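Local coordinates for protein myroilysin (Myroides profundi, PDB 5CZW) that probably acts as a zinc-dependent endopeptidase of the astacin (M12A) family, held in its latent form by a propeptide cysteine bound to the zinc, at residues I136-Q150 and Q191-Y205. The protein carries 1 engineered substitution. Sequence-based numbering, arbitrary orientation.
Sequences IHEFGHALGMIHEHQ and QTQYSAYDTQSIMHY. With ZN (zinc ion), chain B.
M203 sets its methyl group beneath two of the zinc-binding histidines, CE lying 4.0 Å from the H137 ring centroid and 3.5 Å from that of H141, over a face of each. Bends at chi2 (-42°) and chi3 (-67°) fold the chain back under the metal, as expected of the Met-turn of metzincins, here the type I turn S201-H204. H137, H141 and H147 bind zinc through NE2, and C23 of the propeptide completes the site, the cysteine switch of the latent enzyme. Each ring has a second hold: H137 ND1 donates to I202 O (2.7 Å) in its ring plane, H141 ND1 to M145 O, and H147 ND1 is hydrogen-bonded to Y187 OH, while Y205 CD1 covers one H147 face. Next along the chain, E148 N donates to M203 O and E148 O accepts from Y205 N.

The E148 side chain points into the 191-205 segment, its CB centred over the H204 ring. Its carboxylate takes T192 OG1 on OE1 (2.6 Å) and Q193 N on OE2 (2.8 Å), both on syn lone pairs; Q193 NE2 reaches the anti lone pair of OE2. The same Q193 amide pairs with I146 N and O. With an alanine here, T192 OG1 and Q193 N would probably lose their acceptor, leaving I146 to hold the Q193 amide. Three donors should stabilise the buried carboxylate as an anion, joining the loop after H147 to T192 and Q193, while E148's backbone holds the Met-turn.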
loop_
_atom_site.group_PDB
_atom_site.type_symbol
_atom_site.label_atom_id
_atom_site.label_comp_id
_atom_site.label_asym_id
_atom_site.label_seq_id
_atom_site.Cartn_x
_atom_site.Cartn_y
_atom_site.Cartn_z
ATOM N N ILE A 136 5.575 6.456 0.925
ATOM C CA ILE A 136 6.694 5.788 0.277
ATOM C C ILE A 136 6.398 4.297 0.160
ATOM O O ILE A 136 6.638 3.739 -0.881
ATOM C CB ILE A 136 8.037 6.045 1.016
ATOM C CG1 ILE A 136 8.272 7.558 1.048
ATOM C CG2 ILE A 136 9.197 5.328 0.366
ATOM C CD1 ILE A 136 9.608 7.974 1.574
ATOM N N HIS A 137 5.857 3.699 1.193
ATOM C CA HIS A 137 5.501 2.283 1.122
ATOM C C HIS A 137 4.529 1.904 -0.035
ATOM O O HIS A 137 4.789 1.014 -0.802
ATOM C CB HIS A 137 4.938 1.898 2.462
ATOM C CG HIS A 137 4.610 0.461 2.602
ATOM N ND1 HIS A 137 5.477 -0.394 3.206
ATOM C CD2 HIS A 137 3.502 -0.251 2.325
ATOM C CE1 HIS A 137 4.961 -1.579 3.250
ATOM N NE2 HIS A 137 3.745 -1.505 2.782
ATOM N N GLU A 138 3.431 2.623 -0.105
ATOM C CA GLU A 138 2.470 2.331 -1.157
ATOM C C GLU A 138 3.002 2.583 -2.498
ATOM O O GLU A 138 2.719 1.811 -3.440
ATOM C CB GLU A 138 1.118 3.080 -0.933
ATOM C CG GLU A 138 0.310 2.660 0.323
ATOM C CD GLU A 138 0.105 1.151 0.521
ATOM O OE1 GLU A 138 0.128 0.375 -0.433
ATOM O OE2 GLU A 138 -0.109 0.776 1.747
ATOM N N PHE A 139 3.820 3.668 -2.657
ATOM C CA PHE A 139 4.497 3.876 -3.945
ATOM C C PHE A 139 5.541 2.838 -4.293
ATOM O O PHE A 139 5.802 2.539 -5.496
ATOM C CB PHE A 139 4.934 5.353 -4.103
ATOM C CG PHE A 139 3.809 6.238 -4.599
ATOM C CD1 PHE A 139 2.925 6.818 -3.653
ATOM C CD2 PHE A 139 3.510 6.456 -5.920
ATOM C CE1 PHE A 139 1.811 7.601 -4.073
ATOM C CE2 PHE A 139 2.439 7.293 -6.316
ATOM C CZ PHE A 139 1.594 7.841 -5.370
ATOM N N GLY A 140 6.090 2.176 -3.258
ATOM C CA GLY A 140 6.968 1.016 -3.458
ATOM C C GLY A 140 6.193 -0.092 -4.120
ATOM O O GLY A 140 6.632 -0.667 -5.115
ATOM N N HIS A 141 5.006 -0.437 -3.622
ATOM C CA HIS A 141 4.187 -1.370 -4.321
ATOM C C HIS A 141 3.859 -0.852 -5.683
ATOM O O HIS A 141 3.870 -1.697 -6.641
ATOM C CB HIS A 141 2.862 -1.500 -3.570
ATOM C CG HIS A 141 2.915 -2.178 -2.242
ATOM N ND1 HIS A 141 3.548 -3.359 -2.002
ATOM C CD2 HIS A 141 2.326 -1.856 -1.093
ATOM C CE1 HIS A 141 3.442 -3.698 -0.743
ATOM N NE2 HIS A 141 2.628 -2.840 -0.241
ATOM N N ALA A 142 3.593 0.450 -5.872
ATOM C CA ALA A 142 3.275 0.978 -7.231
ATOM C C ALA A 142 4.416 0.783 -8.276
ATOM O O ALA A 142 4.168 0.677 -9.499
ATOM C CB ALA A 142 2.802 2.427 -7.204
ATOM N N LEU A 143 5.659 0.677 -7.760
ATOM C CA LEU A 143 6.830 0.347 -8.563
ATOM C C LEU A 143 7.139 -1.107 -8.745
ATOM O O LEU A 143 8.008 -1.466 -9.525
ATOM C CB LEU A 143 8.036 1.076 -8.018
ATOM C CG LEU A 143 8.002 2.580 -7.971
ATOM C CD1 LEU A 143 9.123 3.180 -7.126
ATOM C CD2 LEU A 143 8.111 3.090 -9.424
ATOM N N GLY A 144 6.417 -1.917 -8.006
ATOM C CA GLY A 144 6.466 -3.343 -8.087
ATOM C C GLY A 144 7.034 -4.097 -6.921
ATOM O O GLY A 144 7.170 -5.350 -6.976
ATOM N N MET A 145 7.319 -3.409 -5.849
ATOM C CA MET A 145 7.844 -4.101 -4.699
ATOM C C MET A 145 6.779 -4.815 -3.897
ATOM O O MET A 145 5.712 -4.336 -3.810
ATOM C CB MET A 145 8.568 -3.110 -3.824
ATOM C CG MET A 145 9.897 -2.729 -4.510
ATOM S SD MET A 145 11.006 -1.801 -3.518
ATOM C CE MET A 145 11.740 -3.073 -2.515
ATOM N N ILE A 146 7.136 -5.967 -3.339
ATOM C CA ILE A 146 6.273 -6.713 -2.459
ATOM C C ILE A 146 6.657 -6.446 -0.989
ATOM O O ILE A 146 7.673 -5.813 -0.708
ATOM C CB ILE A 146 6.304 -8.203 -2.862
ATOM C CG1 ILE A 146 7.685 -8.778 -2.553
ATOM C CG2 ILE A 146 5.781 -8.354 -4.288
ATOM C CD1 ILE A 146 7.776 -10.303 -2.717
ATOM N N HIS A 147 5.835 -6.964 -0.062
ATOM C CA HIS A 147 6.187 -6.901 1.275
ATOM C C HIS A 147 7.457 -7.659 1.677
ATOM O O HIS A 147 7.667 -8.811 1.296
ATOM C CB HIS A 147 5.055 -7.453 2.133
ATOM C CG HIS A 147 3.902 -6.494 2.265
ATOM N ND1 HIS A 147 2.594 -6.884 2.118
ATOM C CD2 HIS A 147 3.853 -5.135 2.391
ATOM C CE1 HIS A 147 1.799 -5.839 2.205
ATOM N NE2 HIS A 147 2.539 -4.812 2.465
ATOM N N GLU A 148 8.208 -7.052 2.546
ATOM C CA GLU A 148 9.238 -7.777 3.362
ATOM C C GLU A 148 8.604 -8.226 4.649
ATOM O O GLU A 148 7.999 -7.426 5.331
ATOM C CB GLU A 148 10.388 -6.828 3.712
ATOM C CG GLU A 148 11.201 -6.396 2.475
ATOM C CD GLU A 148 12.023 -7.549 1.891
ATOM O OE1 GLU A 148 12.678 -8.354 2.663
ATOM O OE2 GLU A 148 11.937 -7.727 0.643
ATOM N N HIS A 149 8.643 -9.521 4.938
ATOM C CA HIS A 149 8.024 -10.034 6.168
ATOM C C HIS A 149 8.978 -11.076 6.740
ATOM O O HIS A 149 9.259 -12.043 6.107
ATOM C CB HIS A 149 6.713 -10.663 5.851
ATOM C CG HIS A 149 6.148 -11.419 6.991
ATOM N ND1 HIS A 149 5.697 -10.801 8.132
ATOM C CD2 HIS A 149 5.931 -12.736 7.154
ATOM C CE1 HIS A 149 5.258 -11.722 8.981
ATOM N NE2 HIS A 149 5.379 -12.905 8.395
ATOM N N GLN A 150 9.510 -10.784 7.910
ATOM C CA GLN A 150 10.391 -11.676 8.632
ATOM C C GLN A 150 9.452 -12.357 9.573
ATOM O O GLN A 150 8.915 -11.710 10.466
ATOM C CB GLN A 150 11.409 -10.813 9.428
ATOM C CG GLN A 150 12.596 -11.564 10.011
ATOM C CD GLN A 150 13.503 -12.036 8.897
ATOM O OE1 GLN A 150 14.037 -13.133 8.948
ATOM N NE2 GLN A 150 13.600 -11.233 7.825
ATOM N N GLN A 191 8.913 -13.669 3.760
ATOM C CA GLN A 191 8.693 -13.199 2.403
ATOM C C GLN A 191 9.697 -12.072 2.148
ATOM O O GLN A 191 9.842 -11.189 2.971
ATOM C CB GLN A 191 7.293 -12.591 2.253
ATOM C CG GLN A 191 6.118 -13.491 2.524
ATOM C CD GLN A 191 5.571 -14.051 1.224
ATOM O OE1 GLN A 191 5.597 -13.329 0.174
ATOM N NE2 GLN A 191 5.016 -15.302 1.267
ATOM N N THR A 192 10.427 -12.128 1.033
ATOM C CA THR A 192 11.452 -11.114 0.765
ATOM C C THR A 192 11.794 -11.029 -0.697
ATOM O O THR A 192 11.737 -12.042 -1.409
ATOM C CB THR A 192 12.776 -11.444 1.479
ATOM O OG1 THR A 192 13.686 -10.348 1.383
ATOM C CG2 THR A 192 13.435 -12.742 0.903
ATOM N N GLN A 193 12.244 -9.850 -1.095
ATOM C CA GLN A 193 12.821 -9.681 -2.436
ATOM C C GLN A 193 14.309 -9.401 -2.381
ATOM O O GLN A 193 14.966 -9.161 -3.426
ATOM C CB GLN A 193 12.042 -8.627 -3.242
ATOM C CG GLN A 193 12.123 -7.220 -2.710
ATOM C CD GLN A 193 10.731 -6.624 -2.591
ATOM O OE1 GLN A 193 9.987 -6.480 -3.598
ATOM N NE2 GLN A 193 10.371 -6.218 -1.341
ATOM N N TYR A 194 14.858 -9.504 -1.191
ATOM C CA TYR A 194 16.247 -9.210 -0.956
ATOM C C TYR A 194 17.076 -10.465 -0.610
ATOM O O TYR A 194 16.569 -11.508 -0.154
ATOM C CB TYR A 194 16.361 -8.186 0.141
ATOM C CG TYR A 194 15.693 -6.825 -0.099
ATOM C CD1 TYR A 194 15.464 -6.337 -1.351
ATOM C CD2 TYR A 194 15.286 -6.057 0.967
ATOM C CE1 TYR A 194 14.887 -5.098 -1.546
ATOM C CE2 TYR A 194 14.722 -4.795 0.783
ATOM C CZ TYR A 194 14.562 -4.303 -0.476
ATOM O OH TYR A 194 13.955 -3.051 -0.676
ATOM N N SER A 195 18.373 -10.366 -0.885
ATOM C CA SER A 195 19.240 -11.514 -0.719
ATOM C C SER A 195 19.366 -11.679 0.783
ATOM O O SER A 195 18.975 -12.708 1.342
ATOM C CB SER A 195 20.582 -11.259 -1.377
ATOM O OG SER A 195 21.185 -10.156 -0.748
ATOM N N ALA A 196 19.860 -10.621 1.423
ATOM C CA ALA A 196 19.860 -10.509 2.869
ATOM C C ALA A 196 18.600 -9.778 3.300
ATOM O O ALA A 196 18.075 -8.942 2.567
ATOM C CB ALA A 196 21.089 -9.743 3.325
ATOM N N TYR A 197 18.116 -10.064 4.501
ATOM C CA TYR A 197 16.967 -9.326 4.987
ATOM C C TYR A 197 17.418 -8.017 5.559
ATOM O O TYR A 197 18.558 -7.853 6.000
ATOM C CB TYR A 197 16.049 -10.134 5.921
ATOM C CG TYR A 197 16.394 -10.213 7.392
ATOM C CD1 TYR A 197 17.328 -11.144 7.865
ATOM C CD2 TYR A 197 15.721 -9.424 8.326
ATOM C CE1 TYR A 197 17.614 -11.249 9.216
ATOM C CE2 TYR A 197 15.998 -9.532 9.680
ATOM C CZ TYR A 197 16.947 -10.439 10.118
ATOM O OH TYR A 197 17.223 -10.531 11.463
ATOM N N ASP A 198 16.497 -7.072 5.478
ATOM C CA ASP A 198 16.768 -5.684 5.719
ATOM C C ASP A 198 15.685 -5.278 6.666
ATOM O O ASP A 198 14.533 -4.981 6.254
ATOM C CB ASP A 198 16.691 -4.947 4.391
ATOM C CG ASP A 198 16.767 -3.462 4.550
ATOM O OD1 ASP A 198 17.242 -2.982 5.602
ATOM O OD2 ASP A 198 16.327 -2.790 3.597
ATOM N N THR A 199 16.050 -5.306 7.951
ATOM C CA THR A 199 15.134 -4.951 9.019
ATOM C C THR A 199 14.588 -3.558 8.838
ATOM O O THR A 199 13.553 -3.235 9.355
ATOM C CB THR A 199 15.776 -5.070 10.438
ATOM O OG1 THR A 199 16.792 -4.071 10.651
ATOM C CG2 THR A 199 16.320 -6.443 10.648
ATOM N N GLN A 200 15.276 -2.772 8.032
ATOM C CA GLN A 200 15.031 -1.380 7.858
ATOM C C GLN A 200 14.144 -1.006 6.669
ATOM O O GLN A 200 13.873 0.174 6.495
ATOM C CB GLN A 200 16.387 -0.728 7.613
ATOM C CG GLN A 200 17.243 -0.725 8.876
ATOM C CD GLN A 200 17.231 0.624 9.572
ATOM O OE1 GLN A 200 16.360 0.906 10.418
ATOM N NE2 GLN A 200 18.213 1.490 9.209
ATOM N N SER A 201 13.811 -1.978 5.831
ATOM C CA SER A 201 13.110 -1.709 4.601
ATOM C C SER A 201 11.785 -0.996 4.813
ATOM O O SER A 201 11.009 -1.301 5.729
ATOM C CB SER A 201 12.885 -2.954 3.769
ATOM O OG SER A 201 12.191 -2.629 2.550
ATOM N N ILE A 202 11.526 -0.024 3.949
ATOM C CA ILE A 202 10.269 0.673 3.995
ATOM C C ILE A 202 9.129 -0.320 3.635
ATOM O O ILE A 202 8.014 -0.071 3.964
ATOM C CB ILE A 202 10.308 1.832 2.988
ATOM C CG1 ILE A 202 9.160 2.731 3.185
ATOM C CG2 ILE A 202 10.281 1.285 1.578
ATOM C CD1 ILE A 202 9.307 3.671 4.314
ATOM N N MET A 203 9.501 -1.435 2.970
ATOM C CA MET A 203 8.544 -2.442 2.509
ATOM C C MET A 203 8.109 -3.467 3.564
ATOM O O MET A 203 7.324 -4.366 3.279
ATOM C CB MET A 203 8.961 -3.086 1.151
ATOM C CG MET A 203 9.038 -2.128 -0.049
ATOM S SD MET A 203 7.693 -0.944 -0.158
ATOM C CE MET A 203 6.290 -2.018 -0.508
ATOM N N HIS A 204 8.629 -3.341 4.776
ATOM C CA HIS A 204 8.258 -4.314 5.812
ATOM C C HIS A 204 6.777 -4.261 6.034
ATOM O O HIS A 204 6.209 -3.248 5.946
ATOM C CB HIS A 204 9.088 -4.248 7.127
ATOM C CG HIS A 204 10.268 -5.167 7.134
ATOM N ND1 HIS A 204 10.172 -6.508 7.449
ATOM C CD2 HIS A 204 11.553 -4.959 6.762
ATOM C CE1 HIS A 204 11.353 -7.064 7.327
ATOM N NE2 HIS A 204 12.204 -6.155 6.889
ATOM N N TYR A 205 6.201 -5.406 6.312
ATOM C CA TYR A 205 4.741 -5.572 6.513
ATOM C C TYR A 205 4.382 -5.341 7.957
ATOM O O TYR A 205 4.889 -6.008 8.891
ATOM C CB TYR A 205 4.391 -7.020 6.139
ATOM C CG TYR A 205 2.978 -7.347 6.304
ATOM C CD1 TYR A 205 2.054 -6.736 5.551
ATOM C CD2 TYR A 205 2.605 -8.420 7.030
ATOM C CE1 TYR A 205 0.721 -7.048 5.646
ATOM C CE2 TYR A 205 1.295 -8.715 7.229
ATOM C CZ TYR A 205 0.333 -8.066 6.480
ATOM O OH TYR A 205 -1.014 -8.410 6.580
HETATM ZN ZN ZN B . 2.163 -2.890 1.822
HETATM O O HOH W 1 9.816 -7.134 -6.261
HETATM O O HOH W 2 5.404 -10.914 0.377
HETATM O O HOH W 3 6.271 -8.381 9.320
HETATM O O HOH W 4 9.004 -8.098 9.040
#